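Local coordinates for protein chloride intracellular channel exc-4 (Caenorhabditis elegans, PDB 2YV9) that may insert into membranes to form chloride ion channels and is required to regulate the size of the excretory canal lumen as it grows, at residues K131-L134 / R135-E139; H201-I204 / I205-L209; D243-H246 / H247-Q251. All coordinates share one frame; numbering follows the deposited sequence.

Contact 1: residues K131-L134 / R135-E139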
loop_
_atom_site.group_PDB
_atom_site.type_symbol
_atom_site.label_atom_id
_atom_site.label_comp_id
_atom_site.label_asym_id
_atom_site.label_seq_id
_atom_site.Cartn_x
_atom_site.Cartn_y
_atom_site.Cartn_z
ATOM N N LYS A 131 -1.536 -10.710 16.427
ATOM C CA LYS A 131 -0.179 -10.095 16.407
ATOM C C LYS A 131 0.310 -9.834 17.835
ATOM O O LYS A 131 1.511 -10.061 18.179
ATOM C CB LYS A 131 -0.237 -8.808 15.603
ATOM C CG LYS A 131 -0.333 -9.081 14.073
ATOM C CD LYS A 131 -0.213 -7.781 13.286
ATOM C CE LYS A 131 -1.453 -6.907 13.425
ATOM N NZ LYS A 131 -1.324 -5.627 12.613
ATOM N N LEU A 132 -0.584 -9.314 18.688
ATOM C CA LEU A 132 -0.212 -9.108 20.110
ATOM C C LEU A 132 0.238 -10.408 20.774
ATOM O O LEU A 132 1.269 -10.435 21.491
ATOM C CB LEU A 132 -1.331 -8.486 20.921
ATOM C CG LEU A 132 -1.640 -7.060 20.448
ATOM C CD1 LEU A 132 -2.982 -6.543 21.046
ATOM C CD2 LEU A 132 -0.504 -6.105 20.810
ATOM N N PHE A 133 -0.492 -11.489 20.555
ATOM C CA PHE A 133 -0.184 -12.760 21.194
ATOM C C PHE A 133 1.133 -13.329 20.626
ATOM O O PHE A 133 2.022 -13.820 21.358
ATOM C CB PHE A 133 -1.288 -13.792 20.973
ATOM C CG PHE A 133 -1.018 -15.104 21.641
ATOM C CD1 PHE A 133 -0.632 -15.159 22.966
ATOM C CD2 PHE A 133 -1.119 -16.319 20.941
ATOM C CE1 PHE A 133 -0.355 -16.384 23.572
ATOM C CE2 PHE A 133 -0.833 -17.516 21.529
ATOM C CZ PHE A 133 -0.444 -17.567 22.836
ATOM N N LEU A 134 1.285 -13.208 19.310
ATOM C CA LEU A 134 2.521 -13.663 18.654
ATOM C C LEU A 134 3.701 -12.973 19.298
ATOM O O LEU A 134 4.677 -13.624 19.708
ATOM C CB LEU A 134 2.445 -13.442 17.160
ATOM C CG LEU A 134 3.727 -13.635 16.367
ATOM C CD1 LEU A 134 4.179 -15.094 16.367
ATOM C CD2 LEU A 134 3.468 -13.061 14.966
ATOM N N ARG A 135 3.649 -11.655 19.380
ATOM C CA ARG A 135 4.770 -10.921 19.948
ATOM C C ARG A 135 4.939 -11.256 21.456
ATOM O O ARG A 135 6.070 -11.490 21.934
ATOM C CB ARG A 135 4.574 -9.426 19.754
ATOM C CG ARG A 135 5.594 -8.542 20.488
ATOM C CD ARG A 135 6.977 -8.714 19.843
ATOM N NE ARG A 135 7.997 -7.778 20.328
ATOM C CZ ARG A 135 8.041 -6.487 20.009
ATOM N NH1 ARG A 135 7.098 -5.931 19.282
ATOM N NH2 ARG A 135 9.020 -5.718 20.485
ATOM N N ALA A 136 3.839 -11.306 22.221
ATOM C CA ALA A 136 3.958 -11.557 23.675
ATOM C C ALA A 136 4.537 -12.948 23.938
ATOM O O ALA A 136 5.411 -13.107 24.802
ATOM C CB ALA A 136 2.599 -11.442 24.325
ATOM N N LYS A 137 4.086 -13.962 23.207
ATOM C CA LYS A 137 4.542 -15.307 23.509
ATOM C C LYS A 137 5.998 -15.503 23.072
ATOM O O LYS A 137 6.829 -16.135 23.794
ATOM C CB LYS A 137 3.675 -16.400 22.894
ATOM C CG LYS A 137 3.905 -17.716 23.630
ATOM C CD LYS A 137 3.341 -18.875 22.865
ATOM C CE LYS A 137 3.457 -20.129 23.675
ATOM N NZ LYS A 137 4.776 -20.720 23.517
ATOM N N VAL A 138 6.302 -14.931 21.914
ATOM C CA VAL A 138 7.716 -15.017 21.400
ATOM C C VAL A 138 8.690 -14.405 22.386
ATOM O O VAL A 138 9.784 -14.940 22.651
ATOM C CB VAL A 138 7.870 -14.363 19.995
ATOM C CG1 VAL A 138 9.340 -14.039 19.663
ATOM C CG2 VAL A 138 7.253 -15.296 18.947
ATOM N N GLU A 139 8.323 -13.263 22.938
ATOM C CA GLU A 139 9.202 -12.597 23.918
ATOM C C GLU A 139 9.229 -13.380 25.250
ATOM O O GLU A 139 10.262 -13.459 25.951
ATOM C CB GLU A 139 8.757 -11.157 24.160
ATOM C CG GLU A 139 8.761 -10.286 22.914
ATOM C CD GLU A 139 10.140 -9.762 22.465
ATOM O OE1 GLU A 139 11.188 -10.095 23.077
ATOM O OE2 GLU A 139 10.152 -8.961 21.494
#
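Phe133 and Lys137 lie side by side on one flank of the helix 117-140 and point the same way. The methylene chain of Lys137 runs along the phenyl group, with CB over one face of the ring. Farther out, Lys137 CD comes within 4.0 Å of Phe133 CZ. With CG anti to the backbone N (chi1 -179°), the Phe133 ring extends in the direction taken by the lysine chain. The amine is used beyond the ring: Lys137 NZ forms a salt bridge with Asp141 and a hydrogen bond to the carbonyl of Ser148.

Leu134 and Val138 make a second pair of neighbours with the same heading. Their contact is apolar, Leu134 CD1 to Val138 CG2 at 4.0 Å.

Arg135 and Glu139 are joined by a salt bridge, Arg135 NE to Glu139 OE2 at 2.7 Å. The carboxylate meets the edge of the guanidinium in its plane and accepts through the anti lone pair of OE2. Both charges also reach the second subunit. Arg135 NH1 hydrogen-bonds Asn73 of the second subunit, and Glu139 OE2 forms a salt bridge with Lys72 of the second subunit.

Backbone bonds such as Lys137 N to Phe133 O, 2.8 Å, set this spacing. The arrangement is that of i to i+4 pairing on an alpha-helix, here in the all-helical C-terminal domain of the GST fold.

Contact 2: residues H201-I204 / I205-L209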
loop_
_atom_site.group_PDB
_atom_site.type_symbol
_atom_site.label_atom_id
_atom_site.label_comp_id
_atom_site.label_asym_id
_atom_site.label_seq_id
_atom_site.Cartn_x
_atom_site.Cartn_y
_atom_site.Cartn_z
ATOM N N HIS A 201 -3.072 -18.134 8.027
ATOM C CA HIS A 201 -1.852 -17.716 8.755
ATOM C C HIS A 201 -1.976 -18.087 10.254
ATOM O O HIS A 201 -1.051 -18.646 10.882
ATOM C CB HIS A 201 -1.567 -16.215 8.653
ATOM C CG HIS A 201 -1.001 -15.785 7.343
ATOM N ND1 HIS A 201 -0.092 -14.751 7.236
ATOM C CD2 HIS A 201 -1.159 -16.289 6.094
ATOM C CE1 HIS A 201 0.222 -14.594 5.959
ATOM N NE2 HIS A 201 -0.393 -15.526 5.245
ATOM N N ILE A 202 -3.133 -17.755 10.845
ATOM C CA ILE A 202 -3.309 -17.996 12.251
ATOM C C ILE A 202 -3.231 -19.507 12.508
ATOM O O ILE A 202 -2.653 -19.956 13.505
ATOM C CB ILE A 202 -4.672 -17.437 12.726
ATOM C CG1 ILE A 202 -4.563 -15.930 12.774
ATOM C CG2 ILE A 202 -5.015 -17.956 14.026
ATOM C CD1 ILE A 202 -5.876 -15.174 13.036
ATOM N N ARG A 203 -3.826 -20.321 11.610
ATOM C CA ARG A 203 -3.820 -21.770 11.813
ATOM C C ARG A 203 -2.397 -22.349 11.765
ATOM O O ARG A 203 -1.954 -23.060 12.667
ATOM C CB ARG A 203 -4.678 -22.471 10.762
ATOM C CG ARG A 203 -5.338 -23.716 11.274
ATOM C CD ARG A 203 -4.559 -24.962 11.058
ATOM N NE ARG A 203 -5.115 -26.107 11.790
ATOM C CZ ARG A 203 -5.334 -27.316 11.275
ATOM N NH1 ARG A 203 -5.057 -27.595 10.020
ATOM N NH2 ARG A 203 -5.783 -28.285 12.054
ATOM N N ILE A 204 -1.681 -22.001 10.712
ATOM C CA ILE A 204 -0.294 -22.476 10.516
ATOM C C ILE A 204 0.618 -21.977 11.622
ATOM O O ILE A 204 1.398 -22.754 12.183
ATOM C CB ILE A 204 0.249 -22.037 9.140
ATOM C CG1 ILE A 204 -0.551 -22.638 7.981
ATOM C CG2 ILE A 204 1.739 -22.440 8.960
ATOM C CD1 ILE A 204 -0.761 -24.147 8.061
ATOM N N ILE A 205 0.569 -20.690 11.932
ATOM C CA ILE A 205 1.466 -20.121 12.963
ATOM C C ILE A 205 1.060 -20.659 14.350
ATOM O O ILE A 205 1.890 -20.980 15.200
ATOM C CB ILE A 205 1.483 -18.596 12.933
ATOM C CG1 ILE A 205 2.107 -18.112 11.635
ATOM C CG2 ILE A 205 2.266 -17.993 14.157
ATOM C CD1 ILE A 205 3.527 -18.693 11.368
ATOM N N GLY A 206 -0.243 -20.783 14.592
ATOM C CA GLY A 206 -0.666 -21.445 15.823
ATOM C C GLY A 206 -0.095 -22.833 16.042
ATOM O O GLY A 206 0.478 -23.135 17.138
ATOM N N LEU A 207 -0.228 -23.702 15.042
ATOM C CA LEU A 207 0.238 -25.096 15.192
ATOM C C LEU A 207 1.754 -25.116 15.246
ATOM O O LEU A 207 2.330 -25.896 16.015
ATOM C CB LEU A 207 -0.261 -26.026 14.081
ATOM C CG LEU A 207 -1.768 -26.354 14.199
ATOM C CD1 LEU A 207 -2.117 -27.357 13.124
ATOM C CD2 LEU A 207 -2.129 -26.906 15.569
ATOM N N SER A 208 2.403 -24.268 14.462
ATOM C CA SER A 208 3.863 -24.446 14.281
ATOM C C SER A 208 4.730 -23.738 15.311
ATOM O O SER A 208 5.777 -24.287 15.736
ATOM C CB SER A 208 4.290 -24.021 12.897
ATOM O OG SER A 208 4.130 -22.624 12.739
ATOM N N LEU A 209 4.311 -22.535 15.708
ATOM C CA LEU A 209 5.041 -21.674 16.605
ATOM C C LEU A 209 4.396 -21.349 17.968
ATOM O O LEU A 209 5.102 -21.143 18.972
ATOM C CB LEU A 209 5.326 -20.331 15.914
ATOM C CG LEU A 209 6.228 -20.236 14.682
ATOM C CD1 LEU A 209 6.254 -18.775 14.141
ATOM C CD2 LEU A 209 7.600 -20.714 15.042
#
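One face of the Arg203 guanidinium is covered by Leu207, whose CD1 sits 3.5 Å above the plane, offset toward the rim. The two side chains cross obliquely. The same Leu207 CD1 is 3.5 Å from Arg203 NE, so it lies at the NE side of the group. The arginine chain bends at chi2 (-92°), which turns its end back toward Leu207. Its charge is met elsewhere: NE forms a salt bridge with Asp213, and NH1 makes a weak hydrogen bond to the carbonyl of Thr270. Without the guanidinium, as with an alanine here, the Asp213 carboxylate would probably lose this mate and the Leu207 methyl its cover. The other flat group, the His201 imidazole, meets the Tyr248 ring with the planes at about 85°. His201 ND1 is hydrogen-bonded to Tyr248 OH.

These residues of 201-209 belong to helix 190-210, in the all-helical C-terminal domain of the GST fold. Ile202 and Ile205 pack on helix 117-140, while Ile204 packs on helix 241-251. Ile205 lies close to the backbone of the preceding turn, with CG1 3.3 Å from His201 O. Gly206 N donates to Ile202 O.

Ser208 folds back onto its own helix. Its OG takes the crowded position between the backbone N and the carbonyl carbon (chi1 67°). From there Ser208 OG donates to Ile204 O at 2.8 Å. The backbone Ser208 N donates to Ile204 O as well, at 2.9 Å. The two donors approach from opposite faces of the carbonyl plane, so this one oxygen is gripped by two bonds. The helix widens into a pi-type turn at 206-209, which includes Ser208; Leu209 N still bonds Ile205 O at 2.9 Å.

Contact 3: residues D243-H246 / H247-Q251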
loop_
_atom_site.group_PDB
_atom_site.type_symbol
_atom_site.label_atom_id
_atom_site.label_comp_id
_atom_site.label_asym_id
_atom_site.label_seq_id
_atom_site.Cartn_x
_atom_site.Cartn_y
_atom_site.Cartn_z
ATOM N N ASP A 243 6.932 -21.037 4.122
ATOM C CA ASP A 243 7.078 -19.640 3.785
ATOM C C ASP A 243 6.195 -18.740 4.682
ATOM O O ASP A 243 6.538 -17.599 4.936
ATOM C CB ASP A 243 6.847 -19.391 2.292
ATOM C CG ASP A 243 7.805 -20.170 1.461
ATOM O OD1 ASP A 243 8.992 -20.104 1.901
ATOM O OD2 ASP A 243 7.386 -20.895 0.523
ATOM N N ILE A 244 5.071 -19.271 5.177
ATOM C CA ILE A 244 4.287 -18.519 6.120
ATOM C C ILE A 244 5.091 -18.416 7.435
ATOM O O ILE A 244 5.225 -17.337 8.006
ATOM C CB ILE A 244 2.914 -19.189 6.394
ATOM C CG1 ILE A 244 2.053 -19.182 5.115
ATOM C CG2 ILE A 244 2.187 -18.422 7.535
ATOM C CD1 ILE A 244 0.746 -20.070 5.164
ATOM N N ILE A 245 5.604 -19.560 7.900
ATOM C CA ILE A 245 6.402 -19.605 9.144
ATOM C C ILE A 245 7.599 -18.679 9.019
ATOM O O ILE A 245 7.843 -17.824 9.885
ATOM C CB ILE A 245 6.825 -21.032 9.465
ATOM C CG1 ILE A 245 5.622 -21.908 9.827
ATOM C CG2 ILE A 245 7.791 -21.032 10.640
ATOM C CD1 ILE A 245 5.853 -23.387 9.495
ATOM N N HIS A 246 8.307 -18.748 7.893
ATOM C CA HIS A 246 9.496 -17.926 7.712
ATOM C C HIS A 246 9.216 -16.436 7.669
ATOM O O HIS A 246 9.971 -15.651 8.200
ATOM C CB HIS A 246 10.209 -18.350 6.446
ATOM C CG HIS A 246 11.595 -17.801 6.343
ATOM N ND1 HIS A 246 11.903 -16.686 5.594
ATOM C CD2 HIS A 246 12.749 -18.190 6.936
ATOM C CE1 HIS A 246 13.198 -16.428 5.711
ATOM N NE2 HIS A 246 13.732 -17.321 6.527
ATOM N N HIS A 247 8.060 -16.070 7.094
ATOM C CA HIS A 247 7.654 -14.693 7.022
ATOM C C HIS A 247 7.606 -14.091 8.419
ATOM O O HIS A 247 8.162 -13.012 8.638
ATOM C CB HIS A 247 6.293 -14.621 6.286
ATOM C CG HIS A 247 5.635 -13.281 6.322
ATOM N ND1 HIS A 247 5.833 -12.324 5.350
ATOM C CD2 HIS A 247 4.735 -12.758 7.189
ATOM C CE1 HIS A 247 5.076 -11.270 5.614
ATOM N NE2 HIS A 247 4.414 -11.500 6.734
ATOM N N TYR A 248 6.925 -14.775 9.343
ATOM C CA TYR A 248 6.761 -14.240 10.694
ATOM C C TYR A 248 8.108 -14.386 11.409
ATOM O O TYR A 248 8.482 -13.503 12.152
ATOM C CB TYR A 248 5.650 -14.906 11.461
ATOM C CG TYR A 248 4.294 -14.513 10.922
ATOM C CD1 TYR A 248 3.672 -13.361 11.347
ATOM C CD2 TYR A 248 3.708 -15.259 9.926
ATOM C CE1 TYR A 248 2.450 -12.993 10.819
ATOM C CE2 TYR A 248 2.500 -14.929 9.395
ATOM C CZ TYR A 248 1.868 -13.766 9.851
ATOM O OH TYR A 248 0.665 -13.400 9.266
ATOM N N LYS A 249 8.834 -15.471 11.140
ATOM C CA LYS A 249 10.155 -15.612 11.814
ATOM C C LYS A 249 11.113 -14.499 11.434
ATOM O O LYS A 249 11.771 -13.935 12.318
ATOM C CB LYS A 249 10.737 -17.024 11.641
ATOM C CG LYS A 249 10.001 -18.012 12.503
ATOM C CD LYS A 249 10.528 -19.421 12.439
ATOM C CE LYS A 249 11.926 -19.527 12.942
ATOM N NZ LYS A 249 12.265 -20.939 13.289
ATOM N N GLU A 250 11.167 -14.133 10.149
ATOM C CA GLU A 250 12.111 -13.134 9.675
ATOM C C GLU A 250 11.840 -11.732 10.234
ATOM O O GLU A 250 12.792 -10.957 10.442
ATOM C CB GLU A 250 12.311 -13.171 8.129
ATOM C CG GLU A 250 11.177 -12.624 7.233
ATOM C CD GLU A 250 11.425 -12.799 5.700
ATOM O OE1 GLU A 250 12.604 -13.017 5.299
ATOM O OE2 GLU A 250 10.440 -12.703 4.883
ATOM N N GLN A 251 10.572 -11.427 10.525
ATOM C CA GLN A 251 10.214 -10.147 11.171
ATOM C C GLN A 251 10.237 -10.182 12.730
ATOM O O GLN A 251 10.546 -9.168 13.347
ATOM C CB GLN A 251 8.831 -9.649 10.703
ATOM C CG GLN A 251 8.610 -9.563 9.165
ATOM C CD GLN A 251 9.430 -8.482 8.444
ATOM O OE1 GLN A 251 9.877 -7.496 9.039
ATOM N NE2 GLN A 251 9.597 -8.662 7.132
HETATM O O HOH W 1 10.251 -15.351 3.874
#
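Tyr248 sits on Ile244 one turn along helix 241-251, an i to i+4 pair in the all-helical C-terminal domain of the GST fold. The backbone bond between them, Tyr248 N to Ile244 O, is weak at 3.4 Å. Followed outward, the tyrosine side chain starts with Tyr248 CB 4.0 Å from Ile245 O. CG of Tyr248 is beside the backbone N (chi1 -71°), which carries the ring back past the carbonyl of Ile244. Ile244 O lies at the ring edge, near its plane, 3.2 Å from Tyr248 CD2. Farther out, Tyr248 CE2 meets Ile244 CG2 at 4.0 Å, the two side chains lying side by side. The His247 imidazole adjoins the phenol, with its CD2 over the centre of one face. At the tip, OH hydrogen-bonds Tyr127 OH as well as His201, so the buried hydroxyl has two polar partners.

On another side of the helix, Lys249 runs beside Ile245, with Lys249 CD 3.7 Å from Ile245 CG2. Its amine goes on to the carbonyl of Phe255.

His246 and Glu250 cross at about a right angle, with the ring and carboxylate planes 61° apart. Glu250 OE1 is 3.5 Å from His246 CE1. Glu250 OE2 also forms a salt bridge with Lys25, on the strand 19-25 of the thioredoxin-like N-terminal domain. A water in the plane of the imidazole joins the pair: its O lies 2.7 Å from His246 ND1 and donates weakly to Glu250 OE2.

How the contacts relate
The three contacts come in series along the chain, on helices 117-140, 190-210 and 241-251 of the C-terminal domain. They lie on the same side of the chain's centre. The centres of contacts 1 and 2 are about 12 Å apart, those of 1 and 3 about 14 Å, and those of 2 and 3 about 11 Å. Leu134 of contact 1 packs on both Ile205 and Tyr248, and Ile205 also meets Tyr248. Residues distant in sequence thus form one shared core. Contacts 1 and 3 both approach the second subunit. Contact 3 also meets the N-terminal domain, where Asp243 pairs with Arg33 and Ser27. That domain, not this helical core, is thought to change conformation and enter the membrane.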